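Porin (Rhodobacter blasticus, PDB 3PRN) forms trimeric outer-membrane channels that let small hydrophilic solutes, up to about 0.6 kDa, diffuse passively across the membrane. Local coordinates at residues Thr87-Ala93 with Glu163-Asp169; Ala205-Asn211 with Val224-Tyr230. The protein carries 1 engineered substitution. All coordinates share one frame. Where two conformers were deposited one is given. Residues are numbered along the deposited sequence.

Interaction 1 of 2, residues Thr87-Ala93 with Glu163-Asp169; sequences TAFDSVA and EFGIAAD
Start with Ala88, which opens a short helical turn (88-91) lying against strand 163-169. Thr87 takes the N-cap position with extended backbone. Ser91 OG bonds back to Thr87 O at 2.8 Å, and Val92 N to Ala88 O at 3.2 Å. Register is set by the closest CA pairs, Ala88 with Ile166 at 5.5 Å and Ala93 with Asp169 at 6.2 Å. The strand is extended throughout, so the CA-to-CB bonds of Glu163, Ala167 and Asp169 point toward the turn, with Gly165 in the same alternation, while those of Ile166 and Ala168 point away. Ala88 CB points at the strand, 3.8 Å from Gly165 C and 4.0 Å from Ala167 CB. A CB on Gly165 would lie only 3.5 Å from that of Ala88, so its absence admits the helix closely. At Val92 the chain leaves helical angles (phi/psi -58/155); Val92 CG1 lies 3.7 Å from Ala168 O and 4.1 Å from Asp169 OD2. The one hydrogen bond across the contact is Ala93 N to Asp169 OD2, 3.0 Å at 157°. Asp169 (chi1 p) is held further by Tyr145 OH at OD2 and Asn143 ND2 at OD1. At the other end Thr87 CG2 comes 3.9 Å from Glu163 OE1, while OE2 accepts from Phe115 N of the same long loop and from Gly186 N in the turn after strand 175-183. A loop between strands 78-83 and 131-138 that folds inward onto the barrel wall, over small residues, is characteristic of the eyelet loop that narrows a porin channel.

Interaction 2 of 2, residues Ala205-Asn211 with Val224-Tyr230; sequences AGTVGLN and VTLYGNY
Six backbone hydrogen bonds, in reciprocal pairs, zip strands 206-211 and 224-230 into an antiparallel hairpin: Thr207 N to Asn229 O 2.9 Å and Asn229 N to Thr207 O 3.0 Å; Gly209 N to Tyr227 O 2.9 Å and Tyr227 N to Gly209 O 3.0 Å; Asn211 N to Thr225 O and Thr225 N to Asn211 O, both 2.8 Å. Gly206-Tyr230, Val208-Gly228 and Leu210-Leu226 are non-hydrogen-bonded pairs. The segment axes approach to 4.7 Å, at 169°. Tyr227 (chi1 p) lays its ring over Gly209, whose CA is 4.0 Å from the centroid; a CB there would clash with the hydroxyl. A water joins Tyr227 OH (2.6 Å) to Asn211 OD1 (2.8 Å), and Asn211 ND2 donates to Leu94 O. Val208, Leu210, Leu226 and Tyr230 share the opposite face, consistent with lipid contact; there Leu210 CD1 meets Val224 CG1 at 3.8 Å. Ala205 CB makes a CH-pi contact over the Tyr230 ring face, 4.3 Å from the centroid. Strand 193-200 flanks 206-211; strand 235-244 flanks 224-230.

Both contacts reach the wall of the same 16-stranded antiparallel barrel; their centres lie 20 Å apart and their nearest atoms about 6 Å, without touching. Interaction 1 seats the start of the inward-folded loop on strand 163-171, whereas interaction 2 is a piece of the wall itself. The loop connects them: running on past Ala93, it gives Leu94 O to Asn211 ND2, lays Asp97 and Ser98 against Tyr227, and offers Gly108 O to Thr225 OG1. Phe195 of strand 193-200 is a shared neighbour, touched by Phe89 and Val92 from interaction 1 and by Asn211 from interaction 2. The magnesium ion sits at Ser28 and Asp57, residues belonging to neither contact.

Interaction 1 of 2, residues Thr87-Ala93 with Glu163-Asp169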
loop_
_atom_site.group_PDB
_atom_site.type_symbol
_atom_site.label_atom_id
_atom_site.label_comp_id
_atom_site.label_asym_id
_atom_site.label_seq_id
_atom_site.Cartn_x
_atom_site.Cartn_y
_atom_site.Cartn_z
ATOM N N THR A 87 -1.948 -23.291 -3.373
ATOM C CA THR A 87 -1.766 -24.550 -4.117
ATOM C C THR A 87 -1.985 -25.781 -3.232
ATOM O O THR A 87 -1.962 -25.757 -1.997
ATOM C CB THR A 87 -0.347 -24.634 -4.678
ATOM O OG1 THR A 87 0.594 -24.564 -3.618
ATOM C CG2 THR A 87 -0.028 -23.504 -5.659
ATOM N N ALA A 88 -2.272 -26.890 -3.925
ATOM C CA ALA A 88 -2.583 -28.110 -3.173
ATOM C C ALA A 88 -1.488 -28.598 -2.252
ATOM O O ALA A 88 -1.729 -28.869 -1.056
ATOM C CB ALA A 88 -3.011 -29.188 -4.173
ATOM N N PHE A 89 -0.239 -28.621 -2.708
ATOM C CA PHE A 89 0.836 -29.160 -1.861
ATOM C C PHE A 89 1.080 -28.260 -0.647
ATOM O O PHE A 89 1.534 -28.723 0.409
ATOM C CB PHE A 89 2.108 -29.268 -2.718
ATOM C CG PHE A 89 3.164 -30.202 -2.178
ATOM C CD1 PHE A 89 3.026 -31.592 -2.387
ATOM C CD2 PHE A 89 4.264 -29.732 -1.496
ATOM C CE1 PHE A 89 4.012 -32.474 -1.901
ATOM C CE2 PHE A 89 5.245 -30.597 -0.979
ATOM C CZ PHE A 89 5.097 -31.971 -1.197
ATOM N N ASP A 90 0.772 -26.969 -0.803
ATOM C CA ASP A 90 0.986 -26.025 0.288
ATOM C C ASP A 90 -0.232 -25.974 1.190
ATOM O O ASP A 90 -0.065 -25.515 2.318
ATOM C CB ASP A 90 1.316 -24.635 -0.288
ATOM C CG ASP A 90 1.814 -23.613 0.757
ATOM O OD1 ASP A 90 2.814 -23.837 1.423
ATOM O OD2 ASP A 90 1.188 -22.537 0.905
ATOM N N SER A 91 -1.417 -26.408 0.739
ATOM C CA SER A 91 -2.573 -26.250 1.622
ATOM C C SER A 91 -3.017 -27.477 2.403
ATOM O O SER A 91 -3.767 -27.300 3.354
ATOM C CB SER A 91 -3.779 -25.838 0.724
ATOM O OG SER A 91 -3.436 -24.607 0.075
ATOM N N VAL A 92 -2.601 -28.689 2.057
ATOM C CA VAL A 92 -3.008 -29.874 2.764
ATOM C C VAL A 92 -2.626 -29.791 4.245
ATOM O O VAL A 92 -1.664 -29.110 4.621
ATOM C CB VAL A 92 -2.259 -31.195 2.431
ATOM C CG1 VAL A 92 -3.074 -32.136 1.541
ATOM C CG2 VAL A 92 -0.938 -30.963 1.694
ATOM N N ALA A 93 -3.366 -30.520 5.058
ATOM C CA ALA A 93 -3.088 -30.599 6.498
ATOM C C ALA A 93 -1.818 -31.485 6.727
ATOM O O ALA A 93 -1.374 -32.204 5.831
ATOM C CB ALA A 93 -4.276 -31.226 7.232
ATOM N N GLU A 163 2.199 -26.298 -13.525
ATOM C CA GLU A 163 2.222 -27.165 -12.373
ATOM C C GLU A 163 0.802 -27.620 -12.048
ATOM O O GLU A 163 -0.122 -26.812 -11.940
ATOM C CB GLU A 163 2.809 -26.418 -11.170
ATOM C CG GLU A 163 2.754 -27.237 -9.892
ATOM C CD GLU A 163 3.024 -26.389 -8.663
ATOM O OE1 GLU A 163 2.046 -25.812 -8.060
ATOM O OE2 GLU A 163 4.230 -26.247 -8.238
ATOM N N PHE A 164 0.627 -28.920 -11.911
ATOM C CA PHE A 164 -0.685 -29.462 -11.537
ATOM C C PHE A 164 -0.555 -30.213 -10.225
ATOM O O PHE A 164 0.319 -31.075 -10.058
ATOM C CB PHE A 164 -1.247 -30.398 -12.603
ATOM C CG PHE A 164 -2.588 -30.975 -12.156
ATOM C CD1 PHE A 164 -3.721 -30.152 -12.101
ATOM C CD2 PHE A 164 -2.677 -32.317 -11.782
ATOM C CE1 PHE A 164 -4.943 -30.675 -11.662
ATOM C CE2 PHE A 164 -3.898 -32.839 -11.339
ATOM C CZ PHE A 164 -5.030 -32.018 -11.278
ATOM N N GLY A 165 -1.429 -29.878 -9.301
ATOM C CA GLY A 165 -1.368 -30.468 -7.968
ATOM C C GLY A 165 -2.697 -31.029 -7.513
ATOM O O GLY A 165 -3.773 -30.439 -7.725
ATOM N N ILE A 166 -2.602 -32.079 -6.687
ATOM C CA ILE A 166 -3.844 -32.574 -6.053
ATOM C C ILE A 166 -3.557 -33.025 -4.650
ATOM O O ILE A 166 -2.467 -33.565 -4.335
ATOM C CB ILE A 166 -4.485 -33.688 -6.907
ATOM C CG1 ILE A 166 -5.722 -34.238 -6.180
ATOM C CG2 ILE A 166 -3.530 -34.824 -7.150
ATOM C CD1 ILE A 166 -6.665 -34.874 -7.197
ATOM N N ALA A 167 -4.503 -32.881 -3.746
ATOM C CA ALA A 167 -4.334 -33.268 -2.369
ATOM C C ALA A 167 -5.658 -33.523 -1.659
ATOM O O ALA A 167 -6.706 -33.016 -2.004
ATOM C CB ALA A 167 -3.530 -32.197 -1.577
ATOM N N ALA A 168 -5.556 -34.293 -0.580
ATOM C CA ALA A 168 -6.681 -34.557 0.294
ATOM C C ALA A 168 -6.229 -34.835 1.705
ATOM O O ALA A 168 -5.088 -35.242 1.999
ATOM C CB ALA A 168 -7.516 -35.735 -0.269
ATOM N N ASP A 169 -7.066 -34.476 2.662
ATOM C CA ASP A 169 -6.850 -34.808 4.041
ATOM C C ASP A 169 -8.206 -35.208 4.669
ATOM O O ASP A 169 -9.323 -34.956 4.183
ATOM C CB ASP A 169 -6.124 -33.792 4.881
ATOM C CG ASP A 169 -6.732 -32.398 4.828
ATOM O OD1 ASP A 169 -7.884 -32.242 5.288
ATOM O OD2 ASP A 169 -6.077 -31.471 4.309
#

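Interaction 2 of 2, residues Ala205-Asn211 with Val224-Tyr230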
loop_
_atom_site.group_PDB
_atom_site.type_symbol
_atom_site.label_atom_id
_atom_site.label_comp_id
_atom_site.label_asym_id
_atom_site.label_seq_id
_atom_site.Cartn_x
_atom_site.Cartn_y
_atom_site.Cartn_z
ATOM N N ALA A 205 -4.199 -33.784 24.938
ATOM C CA ALA A 205 -2.993 -32.950 25.130
ATOM C C ALA A 205 -1.804 -33.217 24.216
ATOM O O ALA A 205 -0.974 -32.325 24.007
ATOM C CB ALA A 205 -2.448 -33.146 26.547
ATOM N N GLY A 206 -1.648 -34.428 23.699
ATOM C CA GLY A 206 -0.510 -34.713 22.848
ATOM C C GLY A 206 -0.864 -35.181 21.458
ATOM O O GLY A 206 -1.950 -35.685 21.185
ATOM N N THR A 207 0.128 -35.027 20.561
ATOM C CA THR A 207 -0.043 -35.544 19.195
ATOM C C THR A 207 1.292 -36.057 18.685
ATOM O O THR A 207 2.352 -35.515 19.034
ATOM C CB THR A 207 -0.837 -34.615 18.295
ATOM O OG1 THR A 207 -0.249 -34.491 17.005
ATOM C CG2 THR A 207 -1.090 -33.245 18.850
ATOM N N VAL A 208 1.330 -37.129 17.897
ATOM C CA VAL A 208 2.552 -37.660 17.340
ATOM C C VAL A 208 2.240 -37.906 15.861
ATOM O O VAL A 208 1.127 -38.359 15.551
ATOM C CB VAL A 208 3.065 -38.931 18.013
ATOM C CG1 VAL A 208 2.044 -40.062 17.901
ATOM C CG2 VAL A 208 4.397 -39.350 17.429
ATOM N N GLY A 209 3.175 -37.568 14.985
ATOM C CA GLY A 209 2.909 -37.762 13.577
ATOM C C GLY A 209 4.199 -38.129 12.823
ATOM O O GLY A 209 5.330 -38.066 13.288
ATOM N N LEU A 210 3.971 -38.543 11.606
ATOM C CA LEU A 210 4.963 -38.997 10.681
ATOM C C LEU A 210 4.588 -38.525 9.291
ATOM O O LEU A 210 3.553 -38.922 8.776
ATOM C CB LEU A 210 4.963 -40.544 10.727
ATOM C CG LEU A 210 6.004 -41.260 9.897
ATOM C CD1 LEU A 210 7.382 -41.080 10.523
ATOM C CD2 LEU A 210 5.661 -42.767 9.911
ATOM N N ASN A 211 5.474 -37.776 8.664
ATOM C CA ASN A 211 5.301 -37.328 7.303
ATOM C C ASN A 211 6.430 -37.919 6.446
ATOM O O ASN A 211 7.593 -37.928 6.901
ATOM C CB ASN A 211 5.441 -35.788 7.232
ATOM C CG ASN A 211 4.289 -35.086 7.928
ATOM O OD1 ASN A 211 3.175 -35.626 8.047
ATOM N ND2 ASN A 211 4.518 -33.859 8.416
ATOM N N VAL A 224 11.843 -38.380 5.667
ATOM C CA VAL A 224 10.844 -38.781 6.657
ATOM C C VAL A 224 11.013 -37.857 7.849
ATOM O O VAL A 224 12.138 -37.535 8.240
ATOM C CB VAL A 224 11.216 -40.231 7.077
ATOM C CG1 VAL A 224 10.531 -40.618 8.370
ATOM C CG2 VAL A 224 10.839 -41.171 5.934
ATOM N N THR A 225 9.888 -37.406 8.387
ATOM C CA THR A 225 9.913 -36.512 9.547
ATOM C C THR A 225 8.946 -37.113 10.580
ATOM O O THR A 225 7.807 -37.423 10.225
ATOM C CB THR A 225 9.375 -35.094 9.142
ATOM O OG1 THR A 225 10.319 -34.589 8.190
ATOM C CG2 THR A 225 9.282 -34.181 10.336
ATOM N N LEU A 226 9.476 -37.248 11.763
ATOM C CA LEU A 226 8.735 -37.723 12.921
ATOM C C LEU A 226 8.671 -36.570 13.917
ATOM O O LEU A 226 9.682 -35.969 14.292
ATOM C CB LEU A 226 9.435 -38.967 13.508
ATOM C CG LEU A 226 8.952 -39.322 14.918
ATOM C CD1 LEU A 226 7.564 -39.929 14.791
ATOM C CD2 LEU A 226 9.953 -40.295 15.559
ATOM N N TYR A 227 7.429 -36.223 14.324
ATOM C CA TYR A 227 7.318 -35.107 15.259
ATOM C C TYR A 227 6.250 -35.341 16.306
ATOM O O TYR A 227 5.390 -36.211 16.170
ATOM C CB TYR A 227 6.940 -33.793 14.495
ATOM C CG TYR A 227 5.527 -33.846 13.927
ATOM C CD1 TYR A 227 5.327 -34.499 12.719
ATOM C CD2 TYR A 227 4.414 -33.325 14.565
ATOM C CE1 TYR A 227 4.089 -34.598 12.118
ATOM C CE2 TYR A 227 3.148 -33.428 13.990
ATOM C CZ TYR A 227 2.991 -34.060 12.783
ATOM O OH TYR A 227 1.747 -34.231 12.169
ATOM N N GLY A 228 6.297 -34.503 17.330
ATOM C CA GLY A 228 5.289 -34.613 18.376
ATOM C C GLY A 228 5.171 -33.316 19.157
ATOM O O GLY A 228 6.084 -32.478 19.159
ATOM N N ASN A 229 4.047 -33.164 19.848
ATOM C CA ASN A 229 3.883 -31.962 20.662
ATOM C C ASN A 229 2.967 -32.326 21.852
ATOM O O ASN A 229 2.160 -33.260 21.754
ATOM C CB ASN A 229 3.341 -30.755 19.936
ATOM C CG ASN A 229 2.131 -31.123 19.096
ATOM O OD1 ASN A 229 2.275 -31.217 17.862
ATOM N ND2 ASN A 229 1.000 -31.375 19.739
ATOM N N TYR A 230 3.161 -31.578 22.912
ATOM C CA TYR A 230 2.383 -31.829 24.119
ATOM C C TYR A 230 2.074 -30.532 24.852
ATOM O O TYR A 230 2.986 -29.745 25.092
ATOM C CB TYR A 230 3.265 -32.771 24.969
ATOM C CG TYR A 230 2.449 -33.467 26.032
ATOM C CD1 TYR A 230 1.724 -34.614 25.721
ATOM C CD2 TYR A 230 2.409 -32.958 27.328
ATOM C CE1 TYR A 230 0.969 -35.257 26.690
ATOM C CE2 TYR A 230 1.648 -33.598 28.306
ATOM C CZ TYR A 230 0.941 -34.737 27.975
ATOM O OH TYR A 230 0.193 -35.381 28.952
HETATM O O HOH W 1 1.575 -35.930 10.275
#